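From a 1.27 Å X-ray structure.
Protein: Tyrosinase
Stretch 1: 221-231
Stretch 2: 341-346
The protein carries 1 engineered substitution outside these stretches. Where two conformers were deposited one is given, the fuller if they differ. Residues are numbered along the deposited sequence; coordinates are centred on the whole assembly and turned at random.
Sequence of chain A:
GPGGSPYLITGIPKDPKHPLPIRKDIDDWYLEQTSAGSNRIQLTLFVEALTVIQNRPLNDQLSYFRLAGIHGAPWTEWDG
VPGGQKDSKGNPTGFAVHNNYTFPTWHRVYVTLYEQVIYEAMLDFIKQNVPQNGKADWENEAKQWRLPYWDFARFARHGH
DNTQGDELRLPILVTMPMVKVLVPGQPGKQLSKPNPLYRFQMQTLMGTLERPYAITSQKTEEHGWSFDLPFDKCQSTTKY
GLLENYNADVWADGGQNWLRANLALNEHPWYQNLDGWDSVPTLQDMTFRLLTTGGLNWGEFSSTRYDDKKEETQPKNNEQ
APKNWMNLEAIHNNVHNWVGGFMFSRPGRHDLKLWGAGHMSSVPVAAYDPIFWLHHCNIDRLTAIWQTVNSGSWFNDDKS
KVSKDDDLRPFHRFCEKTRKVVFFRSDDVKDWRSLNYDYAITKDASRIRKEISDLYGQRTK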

# COMPACT_ATOMS: atom_id res chain seq x y z
N GLU A 221 -16.77 -18.49 2.84
CA GLU A 221 -17.80 -18.18 3.82
C GLU A 221 -17.26 -17.18 4.84
O GLU A 221 -16.16 -17.33 5.38
N GLU A 222 -18.07 -16.16 5.11
CA GLU A 222 -17.81 -15.17 6.14
C GLU A 222 -19.07 -15.03 6.99
O GLU A 222 -20.14 -14.76 6.41
N HIS A 223 -18.98 -15.23 8.30
CA HIS A 223 -20.13 -15.13 9.18
C HIS A 223 -21.28 -15.97 8.63
O HIS A 223 -22.44 -15.59 8.70
N GLY A 224 -20.98 -17.15 8.09
CA GLY A 224 -21.96 -18.11 7.65
C GLY A 224 -22.59 -17.83 6.31
O GLY A 224 -23.47 -18.57 5.87
N TRP A 225 -22.15 -16.79 5.62
CA TRP A 225 -22.71 -16.42 4.31
C TRP A 225 -21.63 -16.54 3.25
O TRP A 225 -20.45 -16.36 3.56
N SER A 226 -22.03 -16.77 2.02
CA SER A 226 -21.11 -16.96 0.91
C SER A 226 -20.72 -15.66 0.22
O SER A 226 -21.59 -14.83 -0.05
N PHE A 227 -19.43 -15.52 -0.10
CA PHE A 227 -18.92 -14.39 -0.87
C PHE A 227 -18.00 -14.90 -1.96
O PHE A 227 -17.20 -15.79 -1.70
N ASP A 228 -18.11 -14.31 -3.15
CA ASP A 228 -17.20 -14.62 -4.24
C ASP A 228 -16.06 -13.61 -4.27
O ASP A 228 -16.17 -12.46 -4.72
N LEU A 229 -14.93 -14.02 -3.68
CA LEU A 229 -13.77 -13.10 -3.62
C LEU A 229 -13.30 -12.82 -5.03
O LEU A 229 -13.05 -13.78 -5.76
N PRO A 230 -13.23 -11.55 -5.42
CA PRO A 230 -13.03 -11.22 -6.85
C PRO A 230 -11.61 -11.29 -7.38
O PRO A 230 -11.12 -10.35 -8.02
N PHE A 231 -10.94 -12.42 -7.16
CA PHE A 231 -9.56 -12.61 -7.61
C PHE A 231 -9.47 -12.60 -9.13
O PHE A 231 -8.38 -12.32 -9.63
N GLY A 341 -5.57 -10.92 4.77
CA GLY A 341 -6.85 -10.25 4.98
C GLY A 341 -7.97 -11.25 4.73
O GLY A 341 -8.00 -11.88 3.66
N PHE A 342 -8.84 -11.39 5.72
CA PHE A 342 -9.81 -12.48 5.74
C PHE A 342 -11.25 -12.00 5.79
O PHE A 342 -12.15 -12.83 6.00
N MET A 343 -11.48 -10.69 5.62
CA MET A 343 -12.83 -10.14 5.67
C MET A 343 -13.10 -9.28 4.44
O MET A 343 -12.66 -8.14 4.37
N PHE A 344 -13.75 -9.84 3.44
CA PHE A 344 -14.13 -9.09 2.24
C PHE A 344 -15.38 -8.26 2.53
O PHE A 344 -15.39 -7.09 2.18
N SER A 345 -16.37 -8.89 3.14
CA SER A 345 -17.59 -8.17 3.49
C SER A 345 -17.33 -7.29 4.71
O SER A 345 -16.50 -7.60 5.56
N ARG A 346 -18.01 -6.15 4.77
CA ARG A 346 -17.77 -5.20 5.85
C ARG A 346 -18.25 -5.79 7.16
O ARG A 346 -19.39 -6.26 7.27

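The contact is organised around F344, which turns its CA-to-CB bond toward the first stretch and, with chi1 at t, sets its ring against the segment from F227 to P230. Three apolar side chains receive it. L229 (m, t) leaves its backbone sideways, yet its end comes nearer, bringing CD2 to 3.4 Å from F344 CB. P230 sets its CD 3.5 Å from F344 CE1, and F227 CB lies 4.1 Å from F344 CD2. D228, between F227 and L229 in sequence, turns its CA-to-CB bond away; its backbone O lies 4.2 Å from F344 CE2.

F227 (m, chi2 -87°) also carries the packing toward S345. The F227 ring offers a face to S345 CB, which sits 3.9 Å from the F227 ring centroid in a CH-pi contact. That seats the methylene on the aromatic ring while S345 OG, with chi1 at p, remains free for polar work.

The polar edge is built on E222, a buried carboxylate in an extended m, t rotamer that points toward the second stretch. Its two oxygens read consecutive backbone amides: F344 N donates to E222 OE2 at 2.9 Å and S345 N to E222 OE1 at 2.9 Å, both nearly straight. S345 OG donates to E222 OE1 as well, at 2.8 Å, and in turn accepts from H223 NE2 at 2.9 Å, the hydroxyl lying at the edge of the imidazole. H223 (p) reaches it from the type I' turn that runs from E222 to W225.

Two waters bridge the carboxylate to backbone carbonyls. Water 1 donates to E222 OE2 (2.6 Å) and F342 O (2.9 Å); water 2 donates to E222 OE1 (2.8 Å) and S345 O (2.7 Å). The rule is economical: one aromatic fills the apolar pocket, and one buried acid satisfies the neighbouring amides.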

# COMPACT_ATOMS: atom_id res chain seq x y z
CB GLU A 221 -18.25 -19.45 4.53
CG GLU A 221 -18.82 -20.54 3.64
CD GLU A 221 -20.15 -20.16 3.03
OE1 GLU A 221 -21.11 -19.86 3.76
OE2 GLU A 221 -20.20 -20.13 1.78
CB GLU A 222 -17.40 -13.81 5.56
CG GLU A 222 -16.17 -13.90 4.67
CD GLU A 222 -15.72 -12.59 4.09
OE1 GLU A 222 -16.36 -11.53 4.29
OE2 GLU A 222 -14.65 -12.56 3.42
CB HIS A 223 -20.52 -13.69 9.48
CG HIS A 223 -20.62 -12.68 8.38
ND1 HIS A 223 -21.73 -12.55 7.58
CD2 HIS A 223 -19.77 -11.71 7.96
CE1 HIS A 223 -21.57 -11.58 6.71
NE2 HIS A 223 -20.37 -11.05 6.91
CB TRP A 225 -23.20 -14.96 4.29
CG TRP A 225 -24.48 -14.78 5.06
CD1 TRP A 225 -25.27 -15.74 5.63
CD2 TRP A 225 -25.12 -13.52 5.30
NE1 TRP A 225 -26.35 -15.16 6.23
CE2 TRP A 225 -26.29 -13.80 6.04
CE3 TRP A 225 -24.80 -12.21 4.95
CZ2 TRP A 225 -27.16 -12.79 6.46
CZ3 TRP A 225 -25.66 -11.20 5.37
CH2 TRP A 225 -26.82 -11.50 6.11
CB SER A 226 -21.78 -17.85 -0.14
OG SER A 226 -22.17 -19.10 0.40
CB PHE A 227 -18.17 -13.40 0.04
CG PHE A 227 -19.12 -12.78 1.03
CD1 PHE A 227 -19.86 -11.64 0.75
CD2 PHE A 227 -19.32 -13.42 2.25
CE1 PHE A 227 -20.79 -11.15 1.65
CE2 PHE A 227 -20.24 -12.92 3.16
CZ PHE A 227 -20.96 -11.79 2.87
CB ASP A 228 -17.98 -14.65 -5.55
CG ASP A 228 -19.05 -15.72 -5.58
OD1 ASP A 228 -18.71 -16.88 -5.27
OD2 ASP A 228 -20.23 -15.43 -5.87
CB LEU A 229 -12.66 -13.78 -2.82
CG LEU A 229 -13.00 -14.16 -1.36
CD1 LEU A 229 -11.81 -14.81 -0.68
CD2 LEU A 229 -13.44 -12.90 -0.64
CB PRO A 230 -13.56 -9.78 -6.93
CG PRO A 230 -13.24 -9.19 -5.57
CD PRO A 230 -13.48 -10.34 -4.61
CB PHE A 231 -8.99 -13.89 -7.01
CG PHE A 231 -8.84 -13.79 -5.52
CD1 PHE A 231 -8.03 -12.84 -4.92
CD2 PHE A 231 -9.51 -14.67 -4.69
CE1 PHE A 231 -7.88 -12.77 -3.56
CE2 PHE A 231 -9.33 -14.64 -3.32
CZ PHE A 231 -8.49 -13.71 -2.73
CB PHE A 342 -9.51 -13.45 6.92
CG PHE A 342 -9.49 -12.73 8.25
CD1 PHE A 342 -10.61 -12.70 9.06
CD2 PHE A 342 -8.36 -12.06 8.69
CE1 PHE A 342 -10.61 -11.99 10.25
CE2 PHE A 342 -8.35 -11.34 9.88
CZ PHE A 342 -9.47 -11.33 10.67
CB MET A 343 -13.05 -9.29 6.91
CG MET A 343 -13.18 -10.10 8.17
SD MET A 343 -13.57 -9.12 9.64
CE MET A 343 -12.05 -8.26 9.94
CB PHE A 344 -14.36 -10.07 1.09
CG PHE A 344 -14.92 -9.51 -0.19
CD1 PHE A 344 -14.15 -8.62 -0.94
CD2 PHE A 344 -16.17 -9.85 -0.67
CE1 PHE A 344 -14.60 -8.11 -2.15
CE2 PHE A 344 -16.65 -9.35 -1.87
CZ PHE A 344 -15.85 -8.48 -2.61
CB SER A 345 -18.74 -9.14 3.75
OG SER A 345 -18.54 -9.91 4.92
CB ARG A 346 -18.47 -3.88 5.55
CG ARG A 346 -17.97 -2.74 6.42
CD ARG A 346 -18.57 -1.40 5.99
NE ARG A 346 -19.94 -1.31 6.49
CZ ARG A 346 -20.82 -0.39 6.13
NH1 ARG A 346 -20.47 0.55 5.25
NH2 ARG A 346 -22.05 -0.40 6.65
O HOH W 1 -12.88 -14.47 3.68
O HOH W 2 -16.21 -10.08 6.65